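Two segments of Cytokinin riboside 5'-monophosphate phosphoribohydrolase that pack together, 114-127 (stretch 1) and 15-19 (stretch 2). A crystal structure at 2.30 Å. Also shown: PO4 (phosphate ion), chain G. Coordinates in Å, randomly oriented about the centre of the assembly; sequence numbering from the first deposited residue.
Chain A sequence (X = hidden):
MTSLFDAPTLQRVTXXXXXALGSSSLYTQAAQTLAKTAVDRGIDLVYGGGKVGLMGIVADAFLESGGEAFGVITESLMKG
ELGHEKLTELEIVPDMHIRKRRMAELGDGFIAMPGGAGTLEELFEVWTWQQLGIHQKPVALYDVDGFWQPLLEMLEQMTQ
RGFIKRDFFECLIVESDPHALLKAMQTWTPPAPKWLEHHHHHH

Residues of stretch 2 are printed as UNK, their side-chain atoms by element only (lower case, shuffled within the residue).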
# COMPACT_ATOMS: atom_id res chain seq x y z
N PRO A 114 5.52 11.10 -7.29
CA PRO A 114 4.76 10.30 -8.23
C PRO A 114 5.37 8.92 -8.48
O PRO A 114 6.59 8.75 -8.46
CB PRO A 114 4.82 11.12 -9.51
CG PRO A 114 4.86 12.53 -8.98
CD PRO A 114 5.75 12.46 -7.80
N GLY A 115 4.49 7.95 -8.70
CA GLY A 115 4.90 6.59 -8.96
C GLY A 115 3.67 5.74 -9.07
O GLY A 115 2.56 6.24 -9.03
N GLY A 116 3.92 4.45 -9.20
CA GLY A 116 2.91 3.44 -9.36
C GLY A 116 2.52 2.75 -8.07
O GLY A 116 2.57 3.34 -6.97
N ALA A 117 2.15 1.48 -8.22
CA ALA A 117 1.60 0.67 -7.14
C ALA A 117 2.57 0.46 -5.98
O ALA A 117 2.18 0.52 -4.82
CB ALA A 117 1.13 -0.68 -7.68
N GLY A 118 3.82 0.18 -6.32
CA GLY A 118 4.90 0.05 -5.33
C GLY A 118 5.06 1.26 -4.46
O GLY A 118 5.30 1.16 -3.24
N THR A 119 4.91 2.43 -5.06
CA THR A 119 5.07 3.68 -4.35
C THR A 119 3.90 3.89 -3.39
O THR A 119 4.08 4.24 -2.23
CB THR A 119 5.28 4.87 -5.36
OG1 THR A 119 6.49 4.65 -6.12
CG2 THR A 119 5.33 6.22 -4.64
N LEU A 120 2.71 3.68 -3.90
CA LEU A 120 1.50 3.75 -3.11
C LEU A 120 1.51 2.78 -1.94
O LEU A 120 1.25 3.17 -0.80
CB LEU A 120 0.25 3.54 -4.02
CG LEU A 120 -0.37 4.84 -4.52
CD1 LEU A 120 -1.50 4.66 -5.52
CD2 LEU A 120 -0.97 5.57 -3.34
N GLU A 121 1.85 1.53 -2.22
CA GLU A 121 2.02 0.53 -1.17
C GLU A 121 2.98 0.99 -0.05
O GLU A 121 2.70 0.83 1.15
CB GLU A 121 2.51 -0.76 -1.75
CG GLU A 121 2.43 -1.95 -0.85
CD GLU A 121 3.59 -2.05 0.12
OE1 GLU A 121 4.73 -1.71 -0.28
OE2 GLU A 121 3.36 -2.46 1.31
N GLU A 122 4.14 1.52 -0.43
CA GLU A 122 5.10 1.96 0.59
C GLU A 122 4.47 3.06 1.44
O GLU A 122 4.68 3.09 2.63
CB GLU A 122 6.45 2.40 -0.02
CG GLU A 122 7.44 1.25 -0.24
CD GLU A 122 8.33 1.41 -1.49
OE1 GLU A 122 7.89 2.06 -2.49
OE2 GLU A 122 9.47 0.86 -1.51
N LEU A 123 3.68 3.93 0.83
CA LEU A 123 3.15 5.07 1.51
C LEU A 123 2.11 4.63 2.55
O LEU A 123 2.09 5.10 3.69
CB LEU A 123 2.55 6.05 0.50
CG LEU A 123 1.82 7.24 1.12
CD1 LEU A 123 2.80 8.10 1.81
CD2 LEU A 123 1.04 8.02 0.08
N PHE A 124 1.25 3.72 2.15
CA PHE A 124 0.22 3.19 3.03
C PHE A 124 0.78 2.29 4.13
O PHE A 124 0.21 2.20 5.23
CB PHE A 124 -0.86 2.49 2.20
CG PHE A 124 -1.86 3.45 1.63
CD1 PHE A 124 -2.73 4.11 2.48
CD2 PHE A 124 -1.92 3.72 0.29
CE1 PHE A 124 -3.67 5.00 2.00
CE2 PHE A 124 -2.84 4.62 -0.21
CZ PHE A 124 -3.70 5.27 0.65
N GLU A 125 1.89 1.64 3.81
CA GLU A 125 2.69 0.92 4.78
C GLU A 125 3.19 1.84 5.91
O GLU A 125 2.92 1.55 7.11
CB GLU A 125 3.82 0.19 4.07
CG GLU A 125 4.80 -0.62 4.90
CD GLU A 125 4.24 -1.90 5.39
OE1 GLU A 125 4.67 -2.99 4.93
OE2 GLU A 125 3.38 -1.81 6.26
N VAL A 126 3.81 2.98 5.59
CA VAL A 126 4.29 3.81 6.70
C VAL A 126 3.11 4.36 7.51
O VAL A 126 3.22 4.47 8.72
CB VAL A 126 5.31 4.89 6.32
CG1 VAL A 126 6.43 4.28 5.52
CG2 VAL A 126 4.67 6.04 5.57
N TRP A 127 1.99 4.67 6.86
CA TRP A 127 0.80 5.14 7.58
C TRP A 127 0.23 4.09 8.51
O TRP A 127 -0.08 4.38 9.66
CB TRP A 127 -0.31 5.59 6.61
CG TRP A 127 -0.18 6.98 6.14
CD1 TRP A 127 0.44 8.02 6.78
CD2 TRP A 127 -0.72 7.52 4.93
NE1 TRP A 127 0.33 9.16 6.03
CE2 TRP A 127 -0.37 8.88 4.89
CE3 TRP A 127 -1.45 6.98 3.88
CZ2 TRP A 127 -0.73 9.71 3.84
CZ3 TRP A 127 -1.81 7.80 2.83
CH2 TRP A 127 -1.45 9.15 2.81
N UNK A 15 12.80 8.17 0.28
CA UNK A 15 11.97 8.60 -0.83
C UNK A 15 11.32 7.44 -1.57
O UNK A 15 12.00 6.50 -1.95
c UNK A 15 11.82 9.91 -2.96
c UNK A 15 13.18 10.74 -1.06
c UNK A 15 12.73 9.49 -1.81
N UNK A 16 10.00 7.49 -1.72
CA UNK A 16 9.30 6.46 -2.51
C UNK A 16 8.94 7.09 -3.85
O UNK A 16 8.33 8.19 -3.87
c UNK A 16 9.16 4.80 0.04
c UNK A 16 7.16 5.99 0.55
c UNK A 16 8.30 4.77 2.29
c UNK A 16 7.25 5.55 1.88
c UNK A 16 7.99 6.04 -1.82
c UNK A 16 9.27 4.40 1.36
c UNK A 16 8.13 5.63 -0.38
N UNK A 17 9.28 6.42 -4.95
CA UNK A 17 8.92 6.94 -6.25
C UNK A 17 8.93 5.89 -7.36
O UNK A 17 9.43 4.81 -7.21
o UNK A 17 9.37 8.81 -7.76
c UNK A 17 11.29 7.63 -6.81
c UNK A 17 9.84 8.11 -6.60
N UNK A 18 8.32 6.21 -8.48
CA UNK A 18 8.21 5.24 -9.58
C UNK A 18 9.47 4.68 -10.22
O UNK A 18 10.52 5.34 -10.28
N UNK A 19 9.36 3.45 -10.72
CA UNK A 19 10.40 2.90 -11.61
C UNK A 19 10.06 3.22 -13.05
O UNK A 19 10.73 2.72 -13.95
c UNK A 19 10.54 1.40 -11.44
o UNK A 19 9.27 0.83 -11.64
P PO4 G . 6.38 1.50 -8.68
O1 PO4 G . 6.73 1.95 -10.07
O2 PO4 G . 7.57 0.78 -8.09
O3 PO4 G . 6.10 2.71 -7.82
O4 PO4 G . 5.20 0.60 -8.77

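Position 15 lies in the strand that leads into the contact and carries three side-chain carbons, one bonded to CA and bearing the other two. This fork at CB, with no heteroatom, identifies Val 15. Its chi1 is 180° (t), and its side chain makes no contact with stretch 1, so the identification rests on atom count and branching alone.

Position 16 has seven side-chain carbons: one CB followed by a six-membered ring without a heteroatom or a hydroxyl. The CA-to-CB bond points toward the helix, and the ring lies against Glu 122 and Val 126. A bare six-carbon ring on a single methylene is Phe 16. Glu 122 CB sits 3.4 Å from the centroid of the Phe 16 ring and only 4° off its normal, a CH-pi contact over the face. Val 126 CG1 approaches Phe 16 CZ at 3.8 Å near the ring plane, an apolar contact at the edge. Nearer the start of the helix, Thr 119 CG2 lies 3.9 Å from Phe 16 CB.

At position 17, CB carries one oxygen and one carbon. The oxygen is 2.9 Å from Pro 114 O, and that carbonyl must accept, so the oxygen is a donor. A hydroxyl and a methyl on one carbon make Thr 17, whose OG1 donates this hydrogen bond with chi1 at -169° (t). Although Thr 119 OG1 is 3.1 Å from Thr 17 O, the angle is too poor for a hydrogen bond.

Position 18 has no side-chain atoms and is therefore Gly 18. Its N donates to Pro 114 O at 3.1 Å with an angle of 160°, giving that carbonyl a second donor. The backbones are close here, with Gly 18 CA 3.6 Å from Gly 115 CA. An ideal CB on Gly 115 would clash with Gly 18 N at 2.6 Å, so the absence of a side chain there permits the approach.

Position 19 shows one carbon and one terminal oxygen, the side chain of Ser 19. It makes no contact with stretch 1, but Ser 19 N and Ser 19 OG donate to PO4 O1 at 3.1 and 3.2 Å.

The contact, burying 370 Å² in total, combines two modes. Phe 16 packs on the helix, while Pro 114 O fastens the following loop through two hydrogen bonds. The phosphate bridges both stretches: beyond its bonds to Ser 19, it accepts from Gly 118 N at O4 (2.8 Å) and Thr 119 OG1 at O3 (2.6 Å).

Stretch 2, residues 15-19: VFTGS
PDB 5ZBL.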